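Local coordinates for protein fasciclin-1 (Drosophila melanogaster, PDB 1O70) that mediates neural cell adhesion as a GPI-anchored cell-surface molecule, of which this chain holds the third and fourth FAS1 domains, at residues 213-216 and 217-221; 72-75 and 76-80; 85-88 and 89-92. All coordinates share one frame; numbering follows the deposited sequence.

Interaction 1 of 3, residues 213-216 and 217-221; sequences SAHK and KLFMA
The carbonyl oxygen of A214 takes the backbone N-H of L218 at 3.1 Å (A214 O to L218 N), an i to i+4 bond of helix 212-218, while L218 CG packs against the same oxygen. S213 O accepts K217 N in the same way. Beyond these the spacing shortens to i to i+3: F219 N makes a weak bond to K216 O (3.4 Å), and M220 N turns back to K217 O. H215 and F219 meet beside this turn. With H215 CG anti to its backbone N (chi1 176°), F219 CE1 and CD1 lie over one face of the H215 ring, offset toward that ring's rim, and F219 CE1 comes to 3.6 Å from H215 NE2; the planes are 37° apart, an oblique aromatic pair. H215 O lies at the edge of the F219 ring, near its plane, 3.3 Å from F219 CD1. A second side-chain contact is K216 with M220, where the aliphatic K216 CE lies 3.7 Å from M220 SD. F219 and L218 both reach M177 of helix 172-177, and a sulfate ion, probably from the crystallisation liquor, lies beside F219. At this surface turn of the fourth FAS1 domain, backbone bonds follow the chain out of the helix, and side-chain contacts between 213-216 and 217-221 are van der Waals and aromatic rather than ionic.

Interaction 2 of 3, residues 72-75 and 76-80; sequences KMRQ and ILNMH
M73 and I76 touch through their methyl ends, M73 CE lying 3.5 Å from I76 CD1, with the two side chains alongside each other and pointing the same way. M73 is bent at chi2 (-59°), which folds its thioether back along the helix toward I76. On another side of helix 70-79, R74 and N78 also run alongside each other, pointing the same way. The N78 amide sits too close to R74 O in the model, so its exact placing is doubtful.

Behind the side chains lies the i to i+4 ladder. I76 N bonds to K72 O at 2.8 Å, and L77 N to M73 O at 2.7 Å. M79 N reaches Q75 O at a longer 3.3 Å. Just beyond, the H80 imidazole turns back: ND1 donates to I76 O at 2.9 Å, with the acceptor in the ring plane but the donor 42° out of the carbonyl plane. That bond places the donated hydrogen on ND1.

Further out, L77 is packed on F27, V30 and I31 of helix 21-33 and on V38 of helix 37-43, while M73 rests on V66 and L67 of helix 64-67. Q75 O has a second donor in N106 ND2, and H80 pairs through its backbone with L51 of strand 48-53. Helix 70-79, in the third FAS1 domain, is therefore two-faced: M73, I76 and L77 give it an apolar, buried side, on which M73 and L77 meet neighbouring helices and I76 meets V156 of a loop, whereas K72 and Q75 are exposed, and H80 spends a ring nitrogen on a carbonyl as the chain passes into strand 81-82.

Interaction 3 of 3, residues 85-88 and 89-92; sequences RLNV and DKIR
L86 and K90 are brought together by their first torsions: L86 CG stands anti to its carbonyl carbon (chi1 -73°), and K90 CG anti to its backbone N (chi1 -173°), after which a bend at chi2 (67°) carries the lysine chain off. The two side chains cross obliquely, with L86 CD2 3.4 Å from K90 CG. The setting is a loop-to-helix junction in the third FAS1 domain, with N87 at the N-cap of helix 88-94.

From that position the backbone of N87 starts the helical bonding: its carbonyl oxygen accepts I91 N at 3.0 Å (N87 O to I91 N), and V88 O accepts R92 N at 2.9 Å. I91 CG1 packs over the same N87 oxygen, at 3.3 Å from N87 O, and faces L86 CB more loosely, so L86 touches both K90 and I91.

The loop is also tied to the sheet. L86 N donates to T49 OG1 and L86 O accepts H148 NE2, while the N-H of V88, in the first turn, where no preceding helical turn supplies an acceptor, is taken by D139 OD2 of strand 131-141. I91, which is buried, and R92 rest the helix on strand 110-116, I91 on F113 and R92 on V115. The polar end of R92 is held elsewhere, NH2 bonding to G117 O. Alongside V88, pointing the same way, the arginine brings its other terminal nitrogen, R92 NH1, to 3.7 Å from the methyl V88 CG1.

Overall arrangement
Interactions 2 and 3 belong to the third FAS1 domain, their centres about 22 Å apart, whereas interaction 1 lies in the fourth, about 40 Å or more from either centre. Burial follows place. Interaction 2, nearest the centre of the chain, has four buried residues and packs helix against helix; interaction 3 is partly buried and joins a loop and the start of a helix to the sheet; interaction 1 is a surface contact where a helix gives way to loop. All share i to i+4 backbone bonds, but the side chains differ: a Met-Ile methyl contact and a histidine-to-carbonyl bond in 72-80, an aromatic pair and a Lys-Met contact in 213-221, and aliphatic contacts beside an N-cap in 85-92.

Interaction 1 of 3, residues 213-216 and 217-221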
loop_
_atom_site.group_PDB
_atom_site.type_symbol
_atom_site.label_atom_id
_atom_site.label_comp_id
_atom_site.label_asym_id
_atom_site.label_seq_id
_atom_site.Cartn_x
_atom_site.Cartn_y
_atom_site.Cartn_z
ATOM N N SER A 213 7.206 13.427 -25.568
ATOM C CA SER A 213 8.640 13.356 -25.831
ATOM C C SER A 213 9.450 13.222 -24.543
ATOM O O SER A 213 10.377 12.410 -24.459
ATOM C CB SER A 213 9.105 14.589 -26.612
ATOM O OG SER A 213 8.830 14.442 -27.998
ATOM N N ALA A 214 9.107 14.022 -23.540
ATOM C CA ALA A 214 9.822 13.943 -22.273
ATOM C C ALA A 214 9.527 12.593 -21.621
ATOM O O ALA A 214 10.361 12.046 -20.902
ATOM C CB ALA A 214 9.397 15.073 -21.346
ATOM N N HIS A 215 8.337 12.059 -21.872
ATOM C CA HIS A 215 7.974 10.782 -21.299
ATOM C C HIS A 215 8.800 9.677 -21.944
ATOM O O HIS A 215 9.253 8.757 -21.260
ATOM C CB HIS A 215 6.482 10.519 -21.484
ATOM C CG HIS A 215 6.046 9.175 -21.000
ATOM N ND1 HIS A 215 6.189 8.033 -21.756
ATOM C CD2 HIS A 215 5.487 8.783 -19.830
ATOM C CE1 HIS A 215 5.736 6.995 -21.075
ATOM N NE2 HIS A 215 5.305 7.423 -19.904
ATOM N N LYS A 216 9.007 9.769 -23.253
ATOM C CA LYS A 216 9.801 8.764 -23.949
ATOM C C LYS A 216 11.239 8.805 -23.439
ATOM O O LYS A 216 11.894 7.768 -23.359
ATOM C CB LYS A 216 9.797 9.008 -25.457
ATOM C CG LYS A 216 10.622 7.994 -26.225
ATOM C CD LYS A 216 10.944 8.468 -27.635
ATOM C CE LYS A 216 11.889 7.495 -28.338
ATOM N NZ LYS A 216 12.318 8.014 -29.670
ATOM N N LYS A 217 11.713 10.000 -23.091
ATOM C CA LYS A 217 13.075 10.178 -22.593
ATOM C C LYS A 217 13.290 9.569 -21.207
ATOM O O LYS A 217 14.341 8.981 -20.939
ATOM C CB LYS A 217 13.453 11.668 -22.530
ATOM C CG LYS A 217 13.783 12.353 -23.863
ATOM C CD LYS A 217 14.293 13.785 -23.591
ATOM C CE LYS A 217 14.693 14.540 -24.859
ATOM N NZ LYS A 217 13.562 14.692 -25.824
ATOM N N LEU A 218 12.304 9.723 -20.324
ATOM C CA LEU A 218 12.410 9.194 -18.969
ATOM C C LEU A 218 12.594 7.685 -18.994
ATOM O O LEU A 218 13.165 7.111 -18.067
ATOM C CB LEU A 218 11.165 9.560 -18.155
ATOM C CG LEU A 218 11.018 11.052 -17.827
ATOM C CD1 LEU A 218 9.694 11.295 -17.122
ATOM C CD2 LEU A 218 12.187 11.513 -16.947
ATOM N N PHE A 219 12.114 7.042 -20.055
ATOM C CA PHE A 219 12.265 5.603 -20.179
ATOM C C PHE A 219 13.319 5.240 -21.232
ATOM O O PHE A 219 13.145 4.301 -22.013
ATOM C CB PHE A 219 10.923 4.930 -20.509
ATOM C CG PHE A 219 9.914 5.005 -19.393
ATOM C CD1 PHE A 219 9.103 6.127 -19.248
ATOM C CD2 PHE A 219 9.810 3.980 -18.450
ATOM C CE1 PHE A 219 8.211 6.233 -18.191
ATOM C CE2 PHE A 219 8.915 4.083 -17.386
ATOM C CZ PHE A 219 8.116 5.215 -17.255
ATOM N N MET A 220 14.413 6.000 -21.253
ATOM C CA MET A 220 15.524 5.759 -22.181
ATOM C C MET A 220 16.839 5.846 -21.429
ATOM O O MET A 220 17.055 6.770 -20.644
ATOM C CB MET A 220 15.525 6.780 -23.321
ATOM C CG MET A 220 14.705 6.364 -24.519
ATOM S SD MET A 220 14.492 7.718 -25.670
ATOM C CE MET A 220 15.865 7.407 -26.781
ATOM N N ALA A 221 17.715 4.879 -21.675
ATOM C CA ALA A 221 19.014 4.843 -21.011
ATOM C C ALA A 221 19.807 6.114 -21.276
ATOM O O ALA A 221 20.541 6.582 -20.412
ATOM C CB ALA A 221 19.804 3.626 -21.473
#

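Interaction 2 of 3, residues 72-75 and 76-80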
loop_
_atom_site.group_PDB
_atom_site.type_symbol
_atom_site.label_atom_id
_atom_site.label_comp_id
_atom_site.label_asym_id
_atom_site.label_seq_id
_atom_site.Cartn_x
_atom_site.Cartn_y
_atom_site.Cartn_z
ATOM N N LYS A 72 -1.017 -2.777 18.494
ATOM C CA LYS A 72 -0.748 -2.951 17.071
ATOM C C LYS A 72 -1.485 -4.169 16.528
ATOM O O LYS A 72 -2.087 -4.116 15.456
ATOM C CB LYS A 72 0.757 -3.097 16.829
ATOM C CG LYS A 72 1.521 -1.804 17.035
ATOM C CD LYS A 72 3.003 -1.954 16.737
ATOM C CE LYS A 72 3.727 -0.619 16.912
ATOM N NZ LYS A 72 5.184 -0.728 16.618
ATOM N N MET A 73 -1.437 -5.267 17.273
ATOM C CA MET A 73 -2.117 -6.481 16.865
ATOM C C MET A 73 -3.573 -6.199 16.533
ATOM O O MET A 73 -4.123 -6.762 15.588
ATOM C CB MET A 73 -2.033 -7.523 17.971
ATOM C CG MET A 73 -0.778 -8.363 17.909
ATOM S SD MET A 73 -0.677 -9.219 16.321
ATOM C CE MET A 73 0.750 -8.399 15.634
ATOM N N ARG A 74 -4.188 -5.321 17.318
ATOM C CA ARG A 74 -5.578 -4.947 17.122
ATOM C C ARG A 74 -5.724 -4.226 15.780
ATOM O O ARG A 74 -6.692 -4.437 15.052
ATOM C CB ARG A 74 -6.033 -4.040 18.271
ATOM C CG ARG A 74 -7.545 -3.844 18.379
ATOM C CD ARG A 74 -7.927 -3.215 19.723
ATOM N NE ARG A 74 -7.235 -3.882 20.828
ATOM C CZ ARG A 74 -6.263 -3.329 21.550
ATOM N NH1 ARG A 74 -5.865 -2.090 21.293
ATOM N NH2 ARG A 74 -5.673 -4.017 22.523
ATOM N N GLN A 75 -4.754 -3.374 15.451
ATOM C CA GLN A 75 -4.802 -2.650 14.190
ATOM C C GLN A 75 -4.615 -3.616 13.033
ATOM O O GLN A 75 -5.253 -3.481 11.985
ATOM C CB GLN A 75 -3.718 -1.591 14.133
ATOM C CG GLN A 75 -3.925 -0.459 15.091
ATOM C CD GLN A 75 -2.918 0.645 14.860
ATOM O OE1 GLN A 75 -2.933 1.317 13.820
ATOM N NE2 GLN A 75 -2.025 0.832 15.824
ATOM N N ILE A 76 -3.735 -4.588 13.230
ATOM C CA ILE A 76 -3.477 -5.585 12.216
ATOM C C ILE A 76 -4.723 -6.435 12.040
ATOM O O ILE A 76 -5.189 -6.645 10.921
ATOM C CB ILE A 76 -2.283 -6.450 12.621
ATOM C CG1 ILE A 76 -1.017 -5.591 12.561
ATOM C CG2 ILE A 76 -2.197 -7.689 11.737
ATOM C CD1 ILE A 76 0.262 -6.319 12.897
ATOM N N LEU A 77 -5.274 -6.907 13.153
ATOM C CA LEU A 77 -6.486 -7.710 13.102
ATOM C C LEU A 77 -7.609 -6.944 12.412
ATOM O O LEU A 77 -8.270 -7.483 11.523
ATOM C CB LEU A 77 -6.934 -8.105 14.515
ATOM C CG LEU A 77 -6.153 -9.209 15.249
ATOM C CD1 LEU A 77 -6.506 -9.177 16.722
ATOM C CD2 LEU A 77 -6.474 -10.576 14.648
ATOM N N ASN A 78 -7.812 -5.689 12.800
ATOM C CA ASN A 78 -8.879 -4.882 12.221
ATOM C C ASN A 78 -8.852 -4.703 10.711
ATOM O O ASN A 78 -9.908 -4.580 10.097
ATOM C CB ASN A 78 -8.921 -3.503 12.868
ATOM C CG ASN A 78 -9.275 -3.566 14.331
ATOM O OD1 ASN A 78 -10.073 -4.396 14.754
ATOM N ND2 ASN A 78 -8.684 -2.676 15.117
ATOM N N MET A 79 -7.668 -4.684 10.105
ATOM C CA MET A 79 -7.611 -4.503 8.664
ATOM C C MET A 79 -7.942 -5.786 7.906
ATOM O O MET A 79 -8.104 -5.766 6.685
ATOM C CB MET A 79 -6.248 -3.946 8.223
ATOM C CG MET A 79 -5.067 -4.832 8.490
ATOM S SD MET A 79 -3.524 -4.152 7.803
ATOM C CE MET A 79 -3.185 -2.797 8.961
ATOM N N HIS A 80 -8.056 -6.901 8.630
ATOM C CA HIS A 80 -8.414 -8.178 8.008
ATOM C C HIS A 80 -9.930 -8.326 8.055
ATOM O O HIS A 80 -10.469 -9.333 7.601
ATOM C CB HIS A 80 -7.803 -9.363 8.756
ATOM C CG HIS A 80 -6.347 -9.582 8.487
ATOM N ND1 HIS A 80 -5.352 -8.914 9.169
ATOM C CD2 HIS A 80 -5.715 -10.433 7.642
ATOM C CE1 HIS A 80 -4.172 -9.349 8.762
ATOM N NE2 HIS A 80 -4.364 -10.271 7.836
#

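Interaction 3 of 3, residues 85-88 and 89-92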
loop_
_atom_site.group_PDB
_atom_site.type_symbol
_atom_site.label_atom_id
_atom_site.label_comp_id
_atom_site.label_asym_id
_atom_site.label_seq_id
_atom_site.Cartn_x
_atom_site.Cartn_y
_atom_site.Cartn_z
ATOM N N ARG A 85 -20.293 -7.676 2.841
ATOM C CA ARG A 85 -20.456 -9.073 2.459
ATOM C C ARG A 85 -19.760 -9.243 1.110
ATOM O O ARG A 85 -20.311 -8.867 0.077
ATOM C CB ARG A 85 -21.937 -9.395 2.318
ATOM C CG ARG A 85 -22.208 -10.806 1.831
ATOM C CD ARG A 85 -23.629 -10.923 1.301
ATOM N NE ARG A 85 -24.583 -10.548 2.332
ATOM C CZ ARG A 85 -24.820 -11.286 3.410
ATOM N NH1 ARG A 85 -24.172 -12.434 3.575
ATOM N NH2 ARG A 85 -25.695 -10.876 4.325
ATOM N N LEU A 86 -18.556 -9.810 1.113
ATOM C CA LEU A 86 -17.807 -9.963 -0.125
ATOM C C LEU A 86 -17.304 -11.349 -0.486
ATOM O O LEU A 86 -16.403 -11.878 0.167
ATOM C CB LEU A 86 -16.595 -9.029 -0.122
ATOM C CG LEU A 86 -16.786 -7.529 -0.298
ATOM C CD1 LEU A 86 -15.418 -6.841 -0.320
ATOM C CD2 LEU A 86 -17.526 -7.263 -1.598
ATOM N N ASN A 87 -17.867 -11.924 -1.546
ATOM C CA ASN A 87 -17.415 -13.227 -2.025
ATOM C C ASN A 87 -16.727 -12.993 -3.365
ATOM O O ASN A 87 -16.810 -11.897 -3.924
ATOM C CB ASN A 87 -18.594 -14.191 -2.189
ATOM C CG ASN A 87 -19.656 -13.668 -3.148
ATOM O OD1 ASN A 87 -20.639 -14.342 -3.423
ATOM N ND2 ASN A 87 -19.462 -12.460 -3.651
ATOM N N VAL A 88 -16.064 -14.018 -3.885
ATOM C CA VAL A 88 -15.368 -13.889 -5.160
ATOM C C VAL A 88 -16.179 -13.172 -6.239
ATOM O O VAL A 88 -15.678 -12.238 -6.864
ATOM C CB VAL A 88 -14.945 -15.254 -5.709
ATOM C CG1 VAL A 88 -14.301 -15.087 -7.066
ATOM C CG2 VAL A 88 -13.977 -15.913 -4.742
ATOM N N ASP A 89 -17.422 -13.596 -6.454
ATOM C CA ASP A 89 -18.248 -12.972 -7.475
ATOM C C ASP A 89 -18.403 -11.475 -7.274
ATOM O O ASP A 89 -18.221 -10.697 -8.210
ATOM C CB ASP A 89 -19.643 -13.616 -7.537
ATOM C CG ASP A 89 -19.611 -15.037 -8.073
ATOM O OD1 ASP A 89 -18.712 -15.351 -8.895
ATOM O OD2 ASP A 89 -20.501 -15.840 -7.685
ATOM N N LYS A 90 -18.747 -11.070 -6.055
ATOM C CA LYS A 90 -18.937 -9.656 -5.757
ATOM C C LYS A 90 -17.628 -8.874 -5.975
ATOM O O LYS A 90 -17.650 -7.755 -6.483
ATOM C CB LYS A 90 -19.440 -9.480 -4.317
ATOM C CG LYS A 90 -19.842 -8.051 -3.955
ATOM C CD LYS A 90 -21.066 -7.603 -4.736
ATOM C CE LYS A 90 -21.340 -6.112 -4.572
ATOM N NZ LYS A 90 -22.530 -5.703 -5.393
ATOM N N ILE A 91 -16.498 -9.475 -5.607
ATOM C CA ILE A 91 -15.207 -8.833 -5.781
ATOM C C ILE A 91 -14.946 -8.617 -7.272
ATOM O O ILE A 91 -14.530 -7.530 -7.681
ATOM C CB ILE A 91 -14.066 -9.684 -5.155
ATOM C CG1 ILE A 91 -14.296 -9.836 -3.652
ATOM C CG2 ILE A 91 -12.717 -9.010 -5.370
ATOM C CD1 ILE A 91 -13.335 -10.777 -2.980
ATOM N N ARG A 92 -15.191 -9.645 -8.082
ATOM C CA ARG A 92 -15.003 -9.530 -9.532
ATOM C C ARG A 92 -15.795 -8.352 -10.072
ATOM O O ARG A 92 -15.264 -7.508 -10.790
ATOM C CB ARG A 92 -15.496 -10.781 -10.261
ATOM C CG ARG A 92 -14.445 -11.828 -10.521
ATOM C CD ARG A 92 -14.618 -12.419 -11.923
ATOM N NE ARG A 92 -13.722 -13.553 -12.143
ATOM C CZ ARG A 92 -13.873 -14.734 -11.558
ATOM N NH1 ARG A 92 -14.889 -14.935 -10.728
ATOM N NH2 ARG A 92 -12.999 -15.704 -11.786
#